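Local coordinates for protein hemolysin BL lytic component L1 (Bacillus cereus, PDB 7NMQ) that probably acts as a lytic component of the pore-forming enterotoxin haemolysin BL, working together with its partner components to permeabilise host cell membranes, at residues Gly160-Thr163 and Ala164-Gly168; Gly232-Ser235 and Ala236-Ala239; Gln295-Asp298 and Gln299-Ser303; Ser334-Pro337 and Asp338-Ala342. All blocks are in the same frame, centred on the assembly; numbering follows the deposited sequence. Where two conformers were deposited one is given.

In the fold
All four contacts are local, made between neighbouring turns of one chain rather than between distant elements, and each is partly buried. Interaction 3 lies nearest the middle of the elongated molecule, its centre about 8 Å from that of the chain, and is regular helix. Interactions 1 and 4 sit on opposite sides of the chain's centre, with about 69 Å between their own centres; the first is a helix start entered through two glycines, the second a helix kinked at a proline. Interaction 2 has almost no helix: a beta turn runs into a short 3-10 segment. In every case leucine, isoleucine or valine faces neighbouring helices, whereas water bridges polar atoms in interactions 2, 3 and 4.

Interaction 1 of 4, residues Gly160-Thr163 and Ala164-Gly168; sequences GGLT and AILAG
Leu162 and Leu166 meet one helical turn apart, and the apolar part of the contact is built round Leu162. With CG anti to the backbone N (chi1 -179°), Leu162 stands out from the helix, and Leu166 reaches back so that its CD1 lies 4.4 Å from Leu162 CG; Leu162 CD1 lies equally far from Ile165 CD1. Leu162 is buried and also touches Leu39, Ile55 and Leu283, while Leu166 reaches Val280. The short helix 161-169, a few residues after helix 107-154, thereby packs on the long helices 45-103 and 275-325 of the alpha-helical toxin fold, and on Ile173 of helix 173-200. Backbone bonding is graded along this helix. At its beginning, Ala164 N has two weak bonds, at 3.3 Å to Gly160 O and 3.2 Å to Gly161 O, where the chain comes in through two glycines, Gly161 with positive phi. Two residues on, the bonds are regular: Leu166 N lies 3.0 Å from Leu162 O, and Ala167 N is 2.8 Å from Thr163 O. The one polar side chain, Thr163, turns OG1 away from the following turn to bond Val153 O, and its backbone is also bonded to Val153. A methyl-carbonyl contact remains, Ala164 CB sitting 3.4 Å from Gly160 O.

Interaction 2 of 4, residues Gly232-Ser235 and Ala236-Ala239; sequences GGLS and ALGA
The flat peptide carbonyl of Leu234 is met from above its plane by Leu237 N, which lies 3.0 Å from Leu234 O and 36° out of the plane. Ser235 repeats the arrangement one residue later, with Gly238 N above the carbonyl plane and 3.1 Å from Ser235 O. The carbonyl of Gly232 is used differently: Ser235 OG comes in its plane, on a lone pair, 2.7 Å from Gly232 O, and Ser235 N reaches the same oxygen at 3.0 Å. Two bonds from a single residue therefore grip that acceptor. A water spans the bend, giving a hydrogen to Gly233 O at 2.8 Å and accepting one from Ala236 N at 2.9 Å. On the apolar side, Leu237 CD1 rests 4.1 Å from Leu234 CB. Both leucines are buried, Leu234 against Ile213 and Met256, Leu237 against Leu208 and Val209, so they hold the loop to helices 203-216 and 247-272. Gly233 supplies the positive phi required at the second position of a type II' beta turn, and that turn, closed by Ser235 and continued by i to i+3 bonds, leads into a short 3-10 segment within a stretch predicted to cross the membrane.

Interaction 3 of 4, residues Gln295-Asp298 and Gln299-Ser303; sequences QTVD and QAILS
Four successive i to i+4 bonds carry the backbone from residues 295-298 into 299-303 as unbroken alpha helix, from the 3.1 Å between Gln299 N and Gln295 O to the 3.0 Å between Leu302 N and Asp298 O. The side chains on this frame form an apolar pair and a more polar group. In the first, Val297 and Ile301 cross obliquely, Val297 CG1 lying 4.0 Å from Ile301 CD1. The valine places CG1 anti to its amide nitrogen (chi1 169°), which swings that methyl toward the next turn, and Ile301 CD1 also comes within 3.6 Å of Val297 O. This apolar pair faces helix 107-154, where Val297 touches Leu142 and Ile301 touches Leu135. The stretch belongs to helix 275-325, one of the long helices of the ClyA-like bundle, and here it packs on both helix 107-154 and helix 10-33. Toward helix 10-33 the contact is mixed, with a water bridge beside apolar packing. The water gives one hydrogen to Thr296 OG1 and the other to Gln299 OE1, each at 2.7 Å. Thr296 OG1 is bonded to Tyr292 O as well, which fixes the hydroxyl and with it one end of the bridge. The glutamine chain runs extended beyond CG before its amide twists (chi3 -75°), and its CG passes 3.4 Å from Gln295 O. Thr296 also packs on Val23 and Met24, while Gln299 touches His20. Asp298 directs its carboxylate outside the two segments, OD1 forming a salt bridge with Lys139 NZ; Lys139 also touches Val297, so this lysine joins the charged and apolar parts of the interface with helix 107-154.

Interaction 4 of 4, residues Ser334-Pro337 and Asp338-Ala342; sequences SLIP and DDLKA
Ile336 O is gripped by two amides of the next turn: Leu340 N, 3.1 Å away, comes in the plane of the carbonyl with a fairly straight N-H (162°), while Asp339 N, at 2.9 Å, is bent enough for its bond to be weak. One residue earlier, Leu335 O takes Asp338 N at 2.9 Å from above the carbonyl plane, an i to i+3 bond. A water adds a second, weak link to Leu335 O and passes its other hydrogen to Asp339 OD2, so that the water links the carboxylate to this turn. Asp339 OD1 makes a weak bond to Asn2 N near the chain's beginning, and its side chain touches Tyr3 and Leu5. The apolar face is made by Ile336 and Leu340. Having CG2 anti to the backbone N while CG1 stands beside it (chi1 -70°), the isoleucine turns CG2 toward Leu340 CD1, at 4.0 Å. That leucine methyl also lies 4.0 Å from Pro337 CA, so it nestles against the backbone of the turn as well as the side chain. Leu340 further packs on Tyr95 and Leu98, and Pro337 on Val102, joining this stretch to helix 45-103. Regular i to i+4 bonding resumes with Leu340 N and continues with Lys341 N, 2.9 Å from Pro337 O. Because Pro337 N carries no hydrogen, the helix loses a bond to the turn before it; the arrangement is a proline kink, set close to the beginning of helix 330-357.

Interaction 1 of 4, residues Gly160-Thr163 and Ala164-Gly168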
ATOM      1  N   GLY A 160      28.429  -4.094 -14.856  1.00 14.47           N
ATOM      2  CA  GLY A 160      29.203  -5.096 -14.123  1.00 13.96           C
ATOM      3  C   GLY A 160      28.322  -6.172 -13.545  1.00 13.45           C
ATOM      4  O   GLY A 160      27.282  -6.541 -14.135  1.00 12.66           O
ATOM      5  N   GLY A 161      28.779  -6.725 -12.437  1.00 13.83           N
ATOM      6  CA  GLY A 161      28.049  -7.744 -11.696  1.00 13.28           C
ATOM      7  C   GLY A 161      27.936  -9.048 -12.460  1.00 12.30           C
ATOM      8  O   GLY A 161      28.640  -9.273 -13.475  1.00 12.73           O
ATOM      9  N   LEU A 162      27.039  -9.889 -11.995  1.00 11.82           N
ATOM     10  CA  LEU A 162      26.894 -11.233 -12.557  1.00 12.18           C
ATOM     11  C   LEU A 162      26.321 -11.127 -13.959  1.00 11.85           C
ATOM     12  O   LEU A 162      26.687 -11.948 -14.827  1.00 12.96           O
ATOM     13  CB  LEU A 162      26.020 -12.055 -11.632  1.00 13.23           C
ATOM     14  CG  LEU A 162      25.813 -13.477 -12.072  1.00 15.50           C
ATOM     15  CD1 LEU A 162      27.138 -14.210 -12.143  1.00 18.32           C
ATOM     16  CD2 LEU A 162      24.835 -14.135 -11.139  1.00 18.57           C
ATOM     17  N   THR A 163      25.472 -10.146 -14.251  1.00 12.10           N
ATOM     18  CA  THR A 163      24.914 -10.050 -15.602  1.00 12.78           C
ATOM     19  C   THR A 163      26.044  -9.837 -16.596  1.00 12.42           C
ATOM     20  O   THR A 163      25.980 -10.384 -17.708  1.00 13.20           O
ATOM     21  CB  THR A 163      23.849  -8.961 -15.728  1.00 14.65           C
ATOM     22  OG1 THR A 163      22.844  -9.207 -14.746  1.00 16.25           O
ATOM     23  CG2 THR A 163      23.256  -8.957 -17.112  1.00 17.40           C
ATOM     24  N   ALA A 164      27.063  -9.043 -16.284  1.00 12.45           N
ATOM     25  CA  ALA A 164      28.140  -8.805 -17.263  1.00 13.83           C
ATOM     26  C   ALA A 164      28.924 -10.104 -17.507  1.00 13.11           C
ATOM     27  O   ALA A 164      29.398 -10.324 -18.621  1.00 13.13           O
ATOM     28  CB  ALA A 164      29.054  -7.730 -16.744  1.00 15.01           C
ATOM     29  N   ILE A 165      29.045 -10.961 -16.506  1.00 12.57           N
ATOM     30  CA  ILE A 165      29.721 -12.261 -16.719  1.00 12.70           C
ATOM     31  C   ILE A 165      28.861 -13.083 -17.673  1.00 11.58           C
ATOM     32  O   ILE A 165      29.371 -13.636 -18.666  1.00 12.42           O
ATOM     33  CB  ILE A 165      29.981 -12.986 -15.398  1.00 13.53           C
ATOM     34  CG1 ILE A 165      30.978 -12.191 -14.572  1.00 14.45           C
ATOM     35  CG2 ILE A 165      30.434 -14.414 -15.616  1.00 15.25           C
ATOM     36  CD1 ILE A 165      31.118 -12.686 -13.188  1.00 16.60           C
ATOM     37  N   LEU A 166      27.572 -13.155 -17.439  1.00 11.48           N
ATOM     38  CA  LEU A 166      26.711 -13.925 -18.326  1.00 12.02           C
ATOM     39  C   LEU A 166      26.689 -13.305 -19.730  1.00 11.82           C
ATOM     40  O   LEU A 166      26.714 -14.063 -20.732  1.00 12.18           O
ATOM     41  CB  LEU A 166      25.323 -14.018 -17.712  1.00 12.53           C
ATOM     42  CG  LEU A 166      25.233 -14.743 -16.383  1.00 13.44           C
ATOM     43  CD1 LEU A 166      23.818 -14.660 -15.836  1.00 14.65           C
ATOM     44  CD2 LEU A 166      25.673 -16.192 -16.509  1.00 14.98           C
ATOM     45  N   ALA A 167      26.659 -11.983 -19.868  1.00 11.87           N
ATOM     46  CA  ALA A 167      26.671 -11.297 -21.170  1.00 12.26           C
ATOM     47  C   ALA A 167      28.008 -11.533 -21.878  1.00 12.48           C
ATOM     48  O   ALA A 167      28.054 -11.515 -23.100  1.00 14.59           O
ATOM     49  CB  ALA A 167      26.423  -9.815 -20.964  1.00 12.81           C
ATOM     50  N   GLY A 168      29.072 -11.786 -21.120  1.00 12.18           N
ATOM     51  CA  GLY A 168      30.352 -12.147 -21.725  1.00 13.01           C
ATOM     52  C   GLY A 168      30.253 -13.506 -22.396  1.00 12.91           C
ATOM     53  O   GLY A 168      30.916 -13.744 -23.404  1.00 15.91           O
TER

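Interaction 2 of 4, residues Gly232-Ser235 and Ala236-Ala239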
ATOM      1  N   GLY A 232      -9.079 -13.339 -14.367  1.00 13.26           N
ATOM      2  CA  GLY A 232     -10.321 -12.696 -14.834  1.00 13.07           C
ATOM      3  C   GLY A 232     -10.238 -11.181 -14.830  1.00 13.99           C
ATOM      4  O   GLY A 232     -11.272 -10.520 -15.056  1.00 15.23           O
ATOM      5  N   GLY A 233      -9.070 -10.617 -14.570  1.00 13.21           N
ATOM      6  CA  GLY A 233      -8.909  -9.155 -14.508  1.00 12.96           C
ATOM      7  C   GLY A 233      -9.921  -8.503 -13.559  1.00 14.15           C
ATOM      8  O   GLY A 233     -10.059  -8.938 -12.411  1.00 14.56           O
ATOM      9  N   LEU A 234     -10.626  -7.469 -14.034  1.00 12.83           N
ATOM     10  CA  LEU A 234     -11.595  -6.736 -13.197  1.00 12.91           C
ATOM     11  C   LEU A 234     -13.004  -7.295 -13.389  1.00 14.62           C
ATOM     12  O   LEU A 234     -13.961  -6.643 -12.932  1.00 15.71           O
ATOM     13  CB  LEU A 234     -11.551  -5.251 -13.573  1.00 12.95           C
ATOM     14  CG  LEU A 234     -10.195  -4.578 -13.372  1.00 13.07           C
ATOM     15  CD1 LEU A 234     -10.255  -3.088 -13.565  1.00 14.54           C
ATOM     16  CD2 LEU A 234      -9.612  -4.869 -12.007  1.00 14.15           C
ATOM     17  N   SER A 235     -13.183  -8.473 -13.988  1.00 16.73           N
ATOM     18  CA  SER A 235     -14.523  -9.072 -14.288  1.00 19.97           C
ATOM     19  C   SER A 235     -15.506  -9.011 -13.119  1.00 17.42           C
ATOM     20  O   SER A 235     -16.724  -8.759 -13.350  1.00 20.24           O
ATOM     21  CB  SER A 235     -14.397 -10.548 -14.672  1.00 21.97           C
ATOM     22  OG  SER A 235     -13.795 -10.638 -15.915  1.00 28.37           O
ATOM     23  N   ALA A 236     -15.062  -9.300 -11.905  1.00 16.96           N
ATOM     24  CA  ALA A 236     -15.957  -9.480 -10.743  1.00 18.76           C
ATOM     25  C   ALA A 236     -16.643  -8.178 -10.375  1.00 17.65           C
ATOM     26  O   ALA A 236     -17.529  -8.224  -9.517  1.00 18.92           O
ATOM     27  CB  ALA A 236     -15.218 -10.050  -9.553  1.00 21.01           C
ATOM     28  N   LEU A 237     -16.183  -7.060 -10.927  1.00 15.67           N
ATOM     29  CA  LEU A 237     -16.737  -5.732 -10.590  1.00 15.55           C
ATOM     30  C   LEU A 237     -17.874  -5.325 -11.536  1.00 16.04           C
ATOM     31  O   LEU A 237     -18.332  -4.204 -11.440  1.00 16.15           O
ATOM     32  CB  LEU A 237     -15.608  -4.707 -10.622  1.00 14.86           C
ATOM     33  CG  LEU A 237     -14.515  -4.967  -9.592  1.00 16.07           C
ATOM     34  CD1 LEU A 237     -13.249  -4.211  -9.954  1.00 18.64           C
ATOM     35  CD2 LEU A 237     -15.004  -4.625  -8.199  1.00 17.25           C
ATOM     36  N   GLY A 238     -18.266  -6.159 -12.483  1.00 16.65           N
ATOM     37  CA  GLY A 238     -19.281  -5.775 -13.493  1.00 16.92           C
ATOM     38  C   GLY A 238     -20.615  -5.327 -12.913  1.00 18.04           C
ATOM     39  O   GLY A 238     -21.264  -4.495 -13.564  1.00 20.60           O
ATOM     40  N   ALA A 239     -21.045  -5.845 -11.759  1.00 17.54           N
ATOM     41  CA  ALA A 239     -22.327  -5.448 -11.127  1.00 18.63           C
ATOM     42  C   ALA A 239     -22.110  -4.612  -9.862  1.00 18.69           C
ATOM     43  O   ALA A 239     -23.090  -4.446  -9.100  1.00 22.86           O
ATOM     44  CB  ALA A 239     -23.142  -6.658 -10.789  1.00 20.61           C
TER
HETATM   45  O   HOH W   1     -12.346  -9.792 -11.009  1.00 20.77           O

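Interaction 3 of 4, residues Gln295-Asp298 and Gln299-Ser303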
ATOM      1  N   GLN A 295      10.133   2.025  -2.985  1.00 11.91           N
ATOM      2  CA  GLN A 295       9.385   3.183  -3.528  1.00 12.83           C
ATOM      3  C   GLN A 295       7.966   3.185  -2.961  1.00 12.90           C
ATOM      4  O   GLN A 295       7.423   4.265  -2.652  1.00 14.05           O
ATOM      5  CB  GLN A 295       9.328   3.180  -5.043  1.00 14.46           C
ATOM      6  CG  GLN A 295      10.693   3.332  -5.677  1.00 15.33           C
ATOM      7  CD  GLN A 295      10.632   2.970  -7.146  1.00 18.45           C
ATOM      8  OE1 GLN A 295       9.570   2.689  -7.737  1.00 23.29           O
ATOM      9  NE2 GLN A 295      11.770   3.030  -7.765  1.00 21.34           N
ATOM     10  N   THR A 296       7.362   2.010  -2.859  1.00 11.75           N
ATOM     11  CA  THR A 296       5.981   1.862  -2.368  1.00 11.74           C
ATOM     12  C   THR A 296       5.946   2.164  -0.870  1.00 12.46           C
ATOM     13  O   THR A 296       4.981   2.829  -0.404  1.00 12.08           O
ATOM     14  CB  THR A 296       5.410   0.477  -2.688  1.00 11.77           C
ATOM     15  OG1 THR A 296       5.497   0.267  -4.091  1.00 15.29           O
ATOM     16  CG2 THR A 296       3.967   0.414  -2.269  1.00 12.96           C
ATOM     17  N   VAL A 297       6.926   1.729  -0.096  1.00 11.95           N
ATOM     18  CA  VAL A 297       6.960   2.106   1.340  1.00 11.76           C
ATOM     19  C   VAL A 297       7.107   3.626   1.434  1.00 11.92           C
ATOM     20  O   VAL A 297       6.489   4.217   2.344  1.00 12.64           O
ATOM     21  CB  VAL A 297       8.073   1.371   2.109  1.00 11.84           C
ATOM     22  CG1 VAL A 297       8.285   1.955   3.512  1.00 12.27           C
ATOM     23  CG2 VAL A 297       7.738  -0.094   2.195  1.00 13.38           C
ATOM     24  N   ASP A 298       7.895   4.273   0.611  1.00 12.60           N
ATOM     25  CA  ASP A 298       7.973   5.757   0.633  1.00 12.45           C
ATOM     26  C   ASP A 298       6.570   6.372   0.417  1.00 12.50           C
ATOM     27  O   ASP A 298       6.228   7.367   1.115  1.00 13.27           O
ATOM     28  CB  ASP A 298       8.982   6.291  -0.373  1.00 13.85           C
ATOM     29  CG  ASP A 298      10.455   6.222   0.037  1.00 18.29           C
ATOM     30  OD1 ASP A 298      10.745   6.296   1.242  1.00 22.74           O
ATOM     31  OD2 ASP A 298      11.325   6.099  -0.878  1.00 22.34           O
ATOM     32  N   GLN A 299       5.799   5.827  -0.517  1.00 12.54           N
ATOM     33  CA  GLN A 299       4.429   6.277  -0.810  1.00 11.92           C
ATOM     34  C   GLN A 299       3.572   6.057   0.432  1.00 12.75           C
ATOM     35  O   GLN A 299       2.746   6.938   0.782  1.00 13.65           O
ATOM     36  CB  GLN A 299       3.825   5.603  -2.011  1.00 13.12           C
ATOM     37  CG  GLN A 299       4.526   5.962  -3.290  1.00 15.31           C
ATOM     38  CD  GLN A 299       3.774   5.253  -4.379  1.00 19.46           C
ATOM     39  OE1 GLN A 299       3.889   4.054  -4.537  1.00 24.93           O
ATOM     40  NE2 GLN A 299       2.770   5.934  -4.890  1.00 27.16           N
ATOM     41  N   ALA A 300       3.694   4.906   1.072  1.00 12.49           N
ATOM     42  CA  ALA A 300       2.949   4.583   2.299  1.00 12.44           C
ATOM     43  C   ALA A 300       3.289   5.606   3.392  1.00 12.23           C
ATOM     44  O   ALA A 300       2.375   6.046   4.152  1.00 12.79           O
ATOM     45  CB  ALA A 300       3.204   3.177   2.758  1.00 12.96           C
ATOM     46  N   ILE A 301       4.540   5.988   3.502  1.00 11.80           N
ATOM     47  CA  ILE A 301       4.946   6.977   4.516  1.00 12.02           C
ATOM     48  C   ILE A 301       4.239   8.285   4.182  1.00 12.50           C
ATOM     49  O   ILE A 301       3.782   8.951   5.148  1.00 13.30           O
ATOM     50  CB  ILE A 301       6.462   7.110   4.581  1.00 12.27           C
ATOM     51  CG1 ILE A 301       7.058   5.873   5.246  1.00 12.65           C
ATOM     52  CG2 ILE A 301       6.869   8.365   5.335  1.00 13.07           C
ATOM     53  CD1 ILE A 301       8.524   5.675   4.972  1.00 14.70           C
ATOM     54  N   LEU A 302       4.198   8.692   2.926  1.00 12.59           N
ATOM     55  CA  LEU A 302       3.538   9.974   2.560  1.00 13.99           C
ATOM     56  C   LEU A 302       2.070   9.914   2.957  1.00 13.96           C
ATOM     57  O   LEU A 302       1.537  10.875   3.517  1.00 14.79           O
ATOM     58  CB  LEU A 302       3.632  10.238   1.061  1.00 17.64           C
ATOM     59  CG  LEU A 302       4.964  10.718   0.551  1.00 20.54           C
ATOM     60  CD1 LEU A 302       4.871  10.924  -0.950  1.00 24.95           C
ATOM     61  CD2 LEU A 302       5.411  11.977   1.231  1.00 24.57           C
ATOM     62  N   SER A 303       1.395   8.801   2.712  0.50 13.83           N
ATOM     63  CA  SER A 303      -0.059   8.684   2.981  0.50 14.53           C
ATOM     64  C   SER A 303      -0.321   8.640   4.493  0.50 13.92           C
ATOM     65  O   SER A 303      -1.367   9.167   4.951  0.50 14.99           O
ATOM     66  CB  SER A 303      -0.652   7.527   2.258  0.50 15.00           C
ATOM     67  OG  SER A 303      -0.594   7.761   0.868  0.50 15.50           O
TER
HETATM   68  O   HOH W   2       4.043   1.718  -5.815  1.00 35.12           O

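Interaction 4 of 4, residues Ser334-Pro337 and Asp338-Ala342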
ATOM      1  N   SER A 334     -26.594  26.534  21.550  1.00 13.78           N
ATOM      2  CA  SER A 334     -27.727  25.693  21.104  1.00 14.22           C
ATOM      3  C   SER A 334     -27.525  25.173  19.678  1.00 14.15           C
ATOM      4  O   SER A 334     -28.271  24.236  19.267  1.00 15.36           O
ATOM      5  CB  SER A 334     -29.021  26.471  21.216  1.00 15.79           C
ATOM      6  OG  SER A 334     -29.184  27.411  20.153  1.00 17.79           O
ATOM      7  N   LEU A 335     -26.635  25.762  18.887  1.00 13.93           N
ATOM      8  CA  LEU A 335     -26.400  25.321  17.477  1.00 15.32           C
ATOM      9  C   LEU A 335     -25.329  24.244  17.388  1.00 14.59           C
ATOM     10  O   LEU A 335     -25.175  23.650  16.306  1.00 15.53           O
ATOM     11  CB  LEU A 335     -26.037  26.519  16.606  1.00 17.34           C
ATOM     12  CG  LEU A 335     -27.097  27.624  16.590  1.00 18.45           C
ATOM     13  CD1 LEU A 335     -26.668  28.762  15.678  1.00 22.26           C
ATOM     14  CD2 LEU A 335     -28.471  27.084  16.164  1.00 18.94           C
ATOM     15  N   ILE A 336     -24.611  23.972  18.457  1.00 13.38           N
ATOM     16  CA  ILE A 336     -23.506  22.956  18.422  1.00 13.53           C
ATOM     17  C   ILE A 336     -24.039  21.632  17.890  1.00 14.07           C
ATOM     18  O   ILE A 336     -23.352  20.929  17.147  1.00 14.18           O
ATOM     19  CB  ILE A 336     -22.839  22.828  19.798  1.00 14.05           C
ATOM     20  CG1 ILE A 336     -22.035  24.083  20.133  1.00 14.20           C
ATOM     21  CG2 ILE A 336     -21.972  21.591  19.890  1.00 14.73           C
ATOM     22  CD1 ILE A 336     -21.636  24.171  21.602  1.00 14.54           C
ATOM     23  N   PRO A 337     -25.284  21.207  18.176  1.00 13.58           N
ATOM     24  CA  PRO A 337     -25.734  19.912  17.662  1.00 13.73           C
ATOM     25  C   PRO A 337     -25.708  19.825  16.127  1.00 14.73           C
ATOM     26  O   PRO A 337     -25.696  18.726  15.633  1.00 15.55           O
ATOM     27  CB  PRO A 337     -27.117  19.720  18.279  1.00 14.55           C
ATOM     28  CG  PRO A 337     -27.017  20.498  19.562  1.00 15.40           C
ATOM     29  CD  PRO A 337     -26.233  21.735  19.157  1.00 15.15           C
ATOM     30  N   ASP A 338     -25.785  20.942  15.381  1.00 14.38           N
ATOM     31  CA  ASP A 338     -25.643  20.873  13.902  1.00 14.98           C
ATOM     32  C   ASP A 338     -24.281  20.253  13.552  1.00 15.33           C
ATOM     33  O   ASP A 338     -24.206  19.397  12.663  1.00 15.57           O
ATOM     34  CB  ASP A 338     -25.759  22.242  13.227  1.00 16.74           C
ATOM     35  CG  ASP A 338     -27.125  22.898  13.291  1.00 18.77           C
ATOM     36  OD1 ASP A 338     -28.124  22.163  13.341  1.00 20.66           O
ATOM     37  OD2 ASP A 338     -27.152  24.167  13.262  1.00 21.98           O
ATOM     38  N   ASP A 339     -23.236  20.674  14.243  1.00 14.72           N
ATOM     39  CA  ASP A 339     -21.862  20.199  13.987  1.00 14.93           C
ATOM     40  C   ASP A 339     -21.734  18.765  14.489  1.00 14.86           C
ATOM     41  O   ASP A 339     -21.071  17.950  13.816  1.00 15.01           O
ATOM     42  CB  ASP A 339     -20.875  21.163  14.640  1.00 16.52           C
ATOM     43  CG  ASP A 339     -21.025  22.585  14.104  1.00 19.91           C
ATOM     44  OD1 ASP A 339     -21.197  22.740  12.861  1.00 26.96           O
ATOM     45  OD2 ASP A 339     -21.035  23.538  14.931  1.00 28.17           O
ATOM     46  N   LEU A 340     -22.366  18.437  15.605  1.00 12.97           N
ATOM     47  CA  LEU A 340     -22.329  17.049  16.109  1.00 12.64           C
ATOM     48  C   LEU A 340     -23.010  16.123  15.102  1.00 13.26           C
ATOM     49  O   LEU A 340     -22.500  15.013  14.899  1.00 14.41           O
ATOM     50  CB  LEU A 340     -22.951  16.924  17.491  1.00 13.88           C
ATOM     51  CG  LEU A 340     -22.285  17.759  18.584  1.00 14.69           C
ATOM     52  CD1 LEU A 340     -23.125  17.739  19.849  1.00 14.92           C
ATOM     53  CD2 LEU A 340     -20.877  17.288  18.887  1.00 17.19           C
ATOM     54  N   LYS A 341     -24.170  16.535  14.602  1.00 13.95           N
ATOM     55  CA  LYS A 341     -24.974  15.650  13.729  1.00 14.60           C
ATOM     56  C   LYS A 341     -24.230  15.441  12.403  1.00 15.60           C
ATOM     57  O   LYS A 341     -24.187  14.278  11.885  1.00 16.35           O
ATOM     58  CB  LYS A 341     -26.344  16.257  13.459  1.00 16.42           C
ATOM     59  CG  LYS A 341     -27.215  15.423  12.527  1.00 20.05           C
ATOM     60  CD  LYS A 341     -28.646  15.819  12.552  1.00 24.60           C
ATOM     61  CE  LYS A 341     -29.464  15.147  11.471  1.00 29.47           C
ATOM     62  NZ  LYS A 341     -30.577  16.004  11.004  1.00 39.86           N
ATOM     63  N   ALA A 342     -23.631  16.491  11.866  1.00 14.90           N
ATOM     64  CA  ALA A 342     -22.870  16.400  10.606  1.00 15.57           C
ATOM     65  C   ALA A 342     -21.717  15.418  10.813  1.00 15.10           C
ATOM     66  O   ALA A 342     -21.458  14.574   9.908  1.00 16.15           O
ATOM     67  CB  ALA A 342     -22.389  17.740  10.108  1.00 15.67           C
TER
HETATM   68  O   HOH W   3     -23.075  24.926  15.125  1.00 31.10           O